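Long-range contact in chitinase (Paenibacillus sp. FPU-7, PDB 5GZT), which probably hydrolyses internal beta-1,4 linkages of chitin and chitodextrins as a multi-modular, cell-surface-expressed enzyme with two family 18 glycosyl hydrolase regions: residues B[182-186]-B[255-261]. Numbering follows the deposited sequence.
Sequences PVVKL and YSVKTAK
Strands 184-186 and 255-261 face each other from two sheets: their axes approach to 7.7 Å with N-to-C directions 151° apart, too far for backbone pairing, and each strand hydrogen-bonds within its own sheet (K185 with N202, V257 with V269). This is consistent with a beta-sandwich, F201 of the first sheet touching both V184 and V257. Extended backbones alternate the side chains: P182, V184 and L186 point toward the second segment, V183 and K185 away; Y255, V257 and T259, all chi1 p, point back, S256, K258 and A260 away. The CA register sets P182 against A260 (6.1 Å) and V184 against K258 (6.3 Å). P182 buries most, its CG 3.5 Å from K261 CD and its CB 3.6 Å from T259 OG1. V184, chi1 t, straddles two neighbours: CG1 lies 3.6 Å from V257 CG1, CG2 3.3 Å from T259 OG1. L186, rotamer mt, brings CD2 to 3.3 Å from V257 CG1 and CD1 to 3.4 Å from Y255 OH. Lacking hydrogen bonds or salt bridges, the 387 Å² interface rests on apolar contacts, which must outweigh burying T259 OG1 without a polar partner.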
ATOM      1  N   PRO B 182     -21.827   8.037  33.943  1.00123.95           N
ATOM      2  CA  PRO B 182     -21.385   8.335  32.575  1.00121.23           C
ATOM      3  C   PRO B 182     -21.078   7.055  31.782  1.00112.83           C
ATOM      4  O   PRO B 182     -20.159   6.306  32.126  1.00105.00           O
ATOM      5  CB  PRO B 182     -20.130   9.203  32.772  1.00123.88           C
ATOM      6  CG  PRO B 182     -19.651   8.905  34.150  1.00124.56           C
ATOM      7  CD  PRO B 182     -20.843   8.478  34.957  1.00120.07           C
ATOM      8  N   VAL B 183     -21.893   6.810  30.757  1.00111.03           N
ATOM      9  CA  VAL B 183     -21.716   5.710  29.805  1.00102.85           C
ATOM     10  C   VAL B 183     -21.286   6.346  28.480  1.00 98.00           C
ATOM     11  O   VAL B 183     -21.861   7.370  28.084  1.00 91.69           O
ATOM     12  CB  VAL B 183     -23.045   4.917  29.648  1.00100.69           C
ATOM     13  CG1 VAL B 183     -23.046   4.001  28.420  1.00 97.91           C
ATOM     14  CG2 VAL B 183     -23.337   4.126  30.917  1.00 96.33           C
ATOM     15  N   VAL B 184     -20.275   5.759  27.819  1.00 92.86           N
ATOM     16  CA  VAL B 184     -19.870   6.127  26.428  1.00 84.28           C
ATOM     17  C   VAL B 184     -20.282   5.046  25.433  1.00 70.33           C
ATOM     18  O   VAL B 184     -19.775   3.942  25.533  1.00 71.00           O
ATOM     19  CB  VAL B 184     -18.327   6.291  26.289  1.00 83.84           C
ATOM     20  CG1 VAL B 184     -17.933   6.519  24.819  1.00 79.75           C
ATOM     21  CG2 VAL B 184     -17.811   7.409  27.202  1.00 81.59           C
ATOM     22  N   LYS B 185     -21.174   5.365  24.491  1.00 71.73           N
ATOM     23  CA  LYS B 185     -21.467   4.504  23.309  1.00 77.35           C
ATOM     24  C   LYS B 185     -20.799   4.979  21.984  1.00 76.88           C
ATOM     25  O   LYS B 185     -21.060   6.091  21.508  1.00 64.25           O
ATOM     26  CB  LYS B 185     -22.962   4.425  23.057  1.00 82.13           C
ATOM     27  CG  LYS B 185     -23.766   3.917  24.244  1.00 97.68           C
ATOM     28  CD  LYS B 185     -25.258   3.774  23.918  1.00102.57           C
ATOM     29  CE  LYS B 185     -25.553   2.786  22.796  1.00103.02           C
ATOM     30  NZ  LYS B 185     -24.836   1.490  22.972  1.00110.91           N
ATOM     31  N   LEU B 186     -19.986   4.108  21.372  1.00 73.50           N
ATOM     32  CA  LEU B 186     -19.361   4.361  20.047  1.00 71.72           C
ATOM     33  C   LEU B 186     -20.408   4.288  18.938  1.00 71.17           C
ATOM     34  O   LEU B 186     -21.131   3.301  18.864  1.00 69.23           O
ATOM     35  CB  LEU B 186     -18.254   3.329  19.756  1.00 67.34           C
ATOM     36  CG  LEU B 186     -17.139   3.216  20.824  1.00 64.96           C
ATOM     37  CD1 LEU B 186     -16.026   2.223  20.485  1.00 60.77           C
ATOM     38  CD2 LEU B 186     -16.555   4.584  21.166  1.00 60.54           C
ATOM     39  N   TYR B 255      -8.141   2.852  19.127  1.00 54.72           N
ATOM     40  CA  TYR B 255      -8.504   3.955  20.024  1.00 59.87           C
ATOM     41  C   TYR B 255      -9.248   3.481  21.296  1.00 63.09           C
ATOM     42  O   TYR B 255      -9.930   2.453  21.285  1.00 54.38           O
ATOM     43  CB  TYR B 255      -9.308   5.034  19.279  1.00 56.27           C
ATOM     44  CG  TYR B 255     -10.686   4.595  18.860  1.00 55.11           C
ATOM     45  CD1 TYR B 255     -10.869   3.817  17.728  1.00 57.88           C
ATOM     46  CD2 TYR B 255     -11.805   4.943  19.597  1.00 52.20           C
ATOM     47  CE1 TYR B 255     -12.132   3.390  17.341  1.00 54.64           C
ATOM     48  CE2 TYR B 255     -13.076   4.525  19.214  1.00 55.83           C
ATOM     49  CZ  TYR B 255     -13.239   3.753  18.088  1.00 55.90           C
ATOM     50  OH  TYR B 255     -14.491   3.318  17.709  1.00 53.18           O
ATOM     51  N   SER B 256      -9.072   4.241  22.380  1.00 63.88           N
ATOM     52  CA  SER B 256      -9.916   4.140  23.591  1.00 65.10           C
ATOM     53  C   SER B 256     -10.522   5.508  23.902  1.00 67.77           C
ATOM     54  O   SER B 256      -9.850   6.565  23.773  1.00 55.47           O
ATOM     55  CB  SER B 256      -9.107   3.709  24.800  1.00 61.13           C
ATOM     56  OG  SER B 256      -8.198   4.751  25.130  1.00 58.36           O
ATOM     57  N   VAL B 257     -11.782   5.460  24.322  1.00 67.13           N
ATOM     58  CA  VAL B 257     -12.507   6.627  24.784  1.00 79.79           C
ATOM     59  C   VAL B 257     -13.168   6.339  26.165  1.00 78.70           C
ATOM     60  O   VAL B 257     -13.575   5.202  26.463  1.00 73.42           O
ATOM     61  CB  VAL B 257     -13.519   7.111  23.690  1.00 79.88           C
ATOM     62  CG1 VAL B 257     -14.608   6.077  23.417  1.00 77.72           C
ATOM     63  CG2 VAL B 257     -14.112   8.478  24.023  1.00 71.20           C
ATOM     64  N   LYS B 258     -13.220   7.380  26.997  1.00 76.61           N
ATOM     65  CA  LYS B 258     -13.997   7.405  28.245  1.00 72.87           C
ATOM     66  C   LYS B 258     -14.253   8.866  28.673  1.00 80.68           C
ATOM     67  O   LYS B 258     -13.405   9.767  28.426  1.00 63.70           O
ATOM     68  CB  LYS B 258     -13.257   6.674  29.361  1.00 67.63           C
ATOM     69  CG  LYS B 258     -11.790   7.026  29.365  1.00 72.89           C
ATOM     70  CD  LYS B 258     -11.066   6.733  30.664  1.00 81.31           C
ATOM     71  CE  LYS B 258     -10.052   7.831  30.955  1.00 77.79           C
ATOM     72  NZ  LYS B 258      -8.995   7.352  31.875  1.00 84.60           N
ATOM     73  N   THR B 259     -15.430   9.056  29.294  1.00 94.36           N
ATOM     74  CA  THR B 259     -15.869  10.296  29.972  1.00 97.69           C
ATOM     75  C   THR B 259     -15.724  10.198  31.517  1.00104.20           C
ATOM     76  O   THR B 259     -15.415   9.133  32.068  1.00 76.47           O
ATOM     77  CB  THR B 259     -17.363  10.616  29.639  1.00100.15           C
ATOM     78  OG1 THR B 259     -18.192   9.441  29.792  1.00 88.99           O
ATOM     79  CG2 THR B 259     -17.501  11.149  28.214  1.00101.66           C
ATOM     80  N   ALA B 260     -15.949  11.312  32.214  1.00116.88           N
ATOM     81  CA  ALA B 260     -16.104  11.284  33.683  1.00117.11           C
ATOM     82  C   ALA B 260     -17.007  12.414  34.176  1.00125.19           C
ATOM     83  O   ALA B 260     -17.525  13.192  33.372  1.00134.89           O
ATOM     84  CB  ALA B 260     -14.743  11.343  34.373  1.00104.31           C
ATOM     85  N   LYS B 261     -17.237  12.444  35.492  1.00125.42           N
ATOM     86  CA  LYS B 261     -17.687  13.644  36.222  1.00106.48           C
ATOM     87  C   LYS B 261     -16.935  13.684  37.553  1.00110.98           C
ATOM     88  O   LYS B 261     -17.328  12.986  38.494  1.00100.19           O
ATOM     89  CB  LYS B 261     -19.197  13.650  36.495  1.00 98.20           C
ATOM     90  CG  LYS B 261     -20.088  13.390  35.294  1.00 97.26           C
ATOM     91  CD  LYS B 261     -20.759  12.023  35.295  1.00 97.93           C
ATOM     92  CE  LYS B 261     -22.265  12.116  35.479  1.00 91.04           C
ATOM     93  NZ  LYS B 261     -22.669  13.000  36.590  1.00 90.43           N
TER